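Local coordinates for flavin-nucleotide-binding protein (Azotobacter vinelandii, PDB 6RK0) that binds heme b and FAD as a flavocytochrome and probably acts as a low-potential terminal oxidase associated with the iron-only nitrogenase, at residues 69-74 / 86-91. Numbering follows the deposited sequence.
With HEM (protoporphyrin IX containing Fe), chain C.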
loop_
_atom_site.group_PDB
_atom_site.type_symbol
_atom_site.label_atom_id
_atom_site.label_comp_id
_atom_site.label_asym_id
_atom_site.label_seq_id
_atom_site.Cartn_x
_atom_site.Cartn_y
_atom_site.Cartn_z
ATOM N N VAL A 69 11.354 -7.797 -11.076
ATOM C CA VAL A 69 11.037 -6.446 -10.652
ATOM C C VAL A 69 12.247 -5.838 -9.986
ATOM O O VAL A 69 13.111 -6.548 -9.444
ATOM C CB VAL A 69 9.812 -6.354 -9.719
ATOM C CG1 VAL A 69 8.551 -6.723 -10.462
ATOM C CG2 VAL A 69 10.034 -7.130 -8.449
ATOM N N TYR A 70 12.297 -4.511 -10.025
ATOM C CA TYR A 70 13.435 -3.724 -9.598
ATOM C C TYR A 70 12.960 -2.600 -8.688
ATOM O O TYR A 70 11.856 -2.077 -8.862
ATOM C CB TYR A 70 14.122 -3.045 -10.824
ATOM C CG TYR A 70 14.721 -4.055 -11.789
ATOM C CD1 TYR A 70 13.913 -4.764 -12.682
ATOM C CD2 TYR A 70 16.094 -4.326 -11.777
ATOM C CE1 TYR A 70 14.470 -5.727 -13.551
ATOM C CE2 TYR A 70 16.639 -5.280 -12.647
ATOM C CZ TYR A 70 15.818 -5.978 -13.508
ATOM O OH TYR A 70 16.401 -6.893 -14.345
ATOM N N TRP A 71 13.826 -2.191 -7.756
ATOM C CA TRP A 71 13.575 -1.009 -6.938
ATOM C C TRP A 71 14.929 -0.379 -6.612
ATOM O O TRP A 71 15.988 -0.996 -6.810
ATOM C CB TRP A 71 12.722 -1.319 -5.697
ATOM C CG TRP A 71 13.319 -2.284 -4.714
ATOM C CD1 TRP A 71 13.895 -1.993 -3.510
ATOM C CD2 TRP A 71 13.318 -3.727 -4.802
ATOM N NE1 TRP A 71 14.250 -3.160 -2.865
ATOM C CE2 TRP A 71 13.898 -4.233 -3.630
ATOM C CE3 TRP A 71 12.858 -4.638 -5.759
ATOM C CZ2 TRP A 71 14.050 -5.618 -3.392
ATOM C CZ3 TRP A 71 13.037 -6.008 -5.544
ATOM C CH2 TRP A 71 13.609 -6.460 -4.370
ATOM N N HIS A 72 14.902 0.871 -6.156
ATOM C CA HIS A 72 16.116 1.652 -5.980
ATOM C C HIS A 72 16.102 2.380 -4.644
ATOM O O HIS A 72 15.052 2.617 -4.046
ATOM C CB HIS A 72 16.309 2.676 -7.115
ATOM C CG HIS A 72 15.594 3.983 -6.870
ATOM N ND1 HIS A 72 14.217 4.108 -6.792
ATOM C CD2 HIS A 72 16.078 5.224 -6.626
ATOM C CE1 HIS A 72 13.912 5.352 -6.491
ATOM N NE2 HIS A 72 15.017 6.051 -6.397
ATOM N N GLY A 73 17.281 2.819 -4.221
ATOM C CA GLY A 73 17.413 3.649 -3.037
ATOM C C GLY A 73 18.871 3.974 -2.835
ATOM O O GLY A 73 19.650 4.020 -3.790
ATOM N N SER A 74 19.290 4.229 -1.611
ATOM C CA SER A 74 20.684 4.583 -1.360
ATOM C C SER A 74 21.614 3.382 -1.428
ATOM O O SER A 74 21.322 2.325 -0.863
ATOM C CB SER A 74 20.805 5.219 0.023
ATOM O OG SER A 74 22.160 5.424 0.378
ATOM N N GLN A 86 18.781 -12.738 3.158
ATOM C CA GLN A 86 17.499 -13.278 3.607
ATOM C C GLN A 86 16.510 -13.260 2.455
ATOM O O GLN A 86 16.553 -12.378 1.598
ATOM C CB GLN A 86 16.930 -12.478 4.784
ATOM C CG GLN A 86 16.542 -11.067 4.405
ATOM C CD GLN A 86 16.005 -10.313 5.600
ATOM O OE1 GLN A 86 14.801 -10.412 5.928
ATOM N NE2 GLN A 86 16.876 -9.621 6.320
ATOM N N ASP A 87 15.583 -14.207 2.488
ATOM C CA ASP A 87 14.453 -14.187 1.584
ATOM C C ASP A 87 13.453 -13.133 2.072
ATOM O O ASP A 87 13.144 -13.055 3.264
ATOM C CB ASP A 87 13.753 -15.548 1.532
ATOM C CG ASP A 87 14.515 -16.617 0.764
ATOM O OD1 ASP A 87 15.684 -16.390 0.364
ATOM O OD2 ASP A 87 13.945 -17.720 0.571
ATOM N N ILE A 88 12.963 -12.330 1.137
ATOM C CA ILE A 88 12.022 -11.245 1.407
ATOM C C ILE A 88 10.663 -11.533 0.790
ATOM O O ILE A 88 10.465 -12.483 0.025
ATOM C CB ILE A 88 12.585 -9.892 0.948
ATOM C CG1 ILE A 88 12.813 -9.878 -0.568
ATOM C CG2 ILE A 88 13.820 -9.514 1.763
ATOM C CD1 ILE A 88 13.069 -8.507 -1.157
ATOM N N CYS A 89 9.717 -10.651 1.122
ATOM C CA CYS A 89 8.401 -10.621 0.492
ATOM C C CYS A 89 8.227 -9.229 -0.089
ATOM O O CYS A 89 8.354 -8.245 0.629
ATOM C CB CYS A 89 7.320 -10.877 1.530
ATOM S SG CYS A 89 5.602 -10.792 0.916
ATOM N N LEU A 90 7.866 -9.147 -1.362
ATOM C CA LEU A 90 7.515 -7.877 -2.009
ATOM C C LEU A 90 6.030 -7.980 -2.358
ATOM O O LEU A 90 5.624 -8.848 -3.147
ATOM C CB LEU A 90 8.410 -7.638 -3.222
ATOM C CG LEU A 90 8.242 -6.289 -3.918
ATOM C CD1 LEU A 90 9.521 -5.921 -4.665
ATOM C CD2 LEU A 90 7.041 -6.298 -4.875
ATOM N N THR A 91 5.211 -7.134 -1.732
ATOM C CA THR A 91 3.771 -7.143 -1.927
ATOM C C THR A 91 3.354 -5.930 -2.730
ATOM O O THR A 91 3.788 -4.799 -2.454
ATOM C CB THR A 91 3.056 -7.176 -0.563
ATOM O OG1 THR A 91 3.361 -8.439 0.032
ATOM C CG2 THR A 91 1.549 -6.986 -0.707
HETATM C CHA HEM C . 15.602 7.868 -2.827
HETATM C CHB HEM C . 11.764 8.297 -5.663
HETATM C CHC HEM C . 14.642 8.085 -9.527
HETATM C CHD HEM C . 18.490 7.960 -6.687
HETATM C C1A HEM C . 14.321 8.020 -3.285
HETATM C C2A HEM C . 13.164 8.134 -2.405
HETATM C C3A HEM C . 12.075 8.248 -3.187
HETATM C C4A HEM C . 12.571 8.208 -4.554
HETATM C CMA HEM C . 10.628 8.420 -2.812
HETATM C CAA HEM C . 13.193 8.165 -0.869
HETATM C CBA HEM C . 13.578 9.554 -0.291
HETATM C CGA HEM C . 13.115 9.593 1.141
HETATM O O1A HEM C . 12.081 10.270 1.484
HETATM O O2A HEM C . 13.756 8.896 1.995
HETATM C C1B HEM C . 12.196 8.303 -6.964
HETATM C C2B HEM C . 11.336 8.334 -8.124
HETATM C C3B HEM C . 12.150 8.262 -9.187
HETATM C C4B HEM C . 13.520 8.196 -8.716
HETATM C CMB HEM C . 9.816 8.414 -8.033
HETATM C CAB HEM C . 11.843 8.266 -10.665
HETATM C CBB HEM C . 10.671 8.567 -11.213
HETATM C C1C HEM C . 15.934 8.028 -9.091
HETATM C C2C HEM C . 17.077 7.963 -9.951
HETATM C C3C HEM C . 18.160 7.980 -9.168
HETATM C C4C HEM C . 17.697 8.024 -7.805
HETATM C CMC HEM C . 16.991 7.845 -11.464
HETATM C CAC HEM C . 19.613 7.964 -9.561
HETATM C CBC HEM C . 20.031 8.622 -10.667
HETATM C C1D HEM C . 18.041 7.877 -5.374
HETATM C C2D HEM C . 18.887 7.761 -4.222
HETATM C C3D HEM C . 18.093 7.730 -3.151
HETATM C C4D HEM C . 16.724 7.825 -3.627
HETATM C CMD HEM C . 20.412 7.686 -4.240
HETATM C CAD HEM C . 18.498 7.689 -1.683
HETATM C CBD HEM C . 18.585 9.120 -1.116
HETATM C CGD HEM C . 19.199 9.114 0.272
HETATM O O1D HEM C . 18.476 8.896 1.264
HETATM O O2D HEM C . 20.430 9.307 0.390
HETATM N NA HEM C . 13.942 8.073 -4.597
HETATM N NB HEM C . 13.516 8.231 -7.327
HETATM N NC HEM C . 16.333 8.069 -7.792
HETATM N ND HEM C . 16.725 7.921 -5.004
HETATM FE FE HEM C . 15.157 8.039 -6.190
HETATM O O HOH W 1 15.252 10.149 -6.094
#
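Over one face of the Trp71 indole sits the Leu90 methyl CD1, 4.0 Å from the centroid of the six-membered ring and 29° off its normal, a CH-pi contact. Ile88 CD1 comes obliquely to the same benzo ring, 3.8 Å from Trp71 CZ2. The next ring, His72, turns an edge to the heme, with CHB in its plane; His72 NE2 binds FE at 2.0 Å, and a water oxygen binds FE 2.1 Å away on the opposite face. The His72 carbonyl accepts a hydrogen bond from FAD. Leu90 CD1 also meets Val69 CG2 tip to tip at 4.0 Å. With CG of Leu90 anti to the backbone N (chi1 -175°), its branch reaches across to the indole. Replacing Trp71 with alanine is likely to leave the CD1 methyls of Leu90 and Ile88 without their aromatic partner and to open a gap between the strands. The axes of segments 69-74 and 88-91 approach to 10.8 Å at 95°; these strands are not paired neighbours, and the four touching side chains are buried and point toward each other's strand, consistent with core packing in this family's split barrel. Trp71 also meets Phe80 of helix 78-82, Leu90 packs on Ala45 and Val47 of strand 44-51, and strand 159-165 pairs with 68-74.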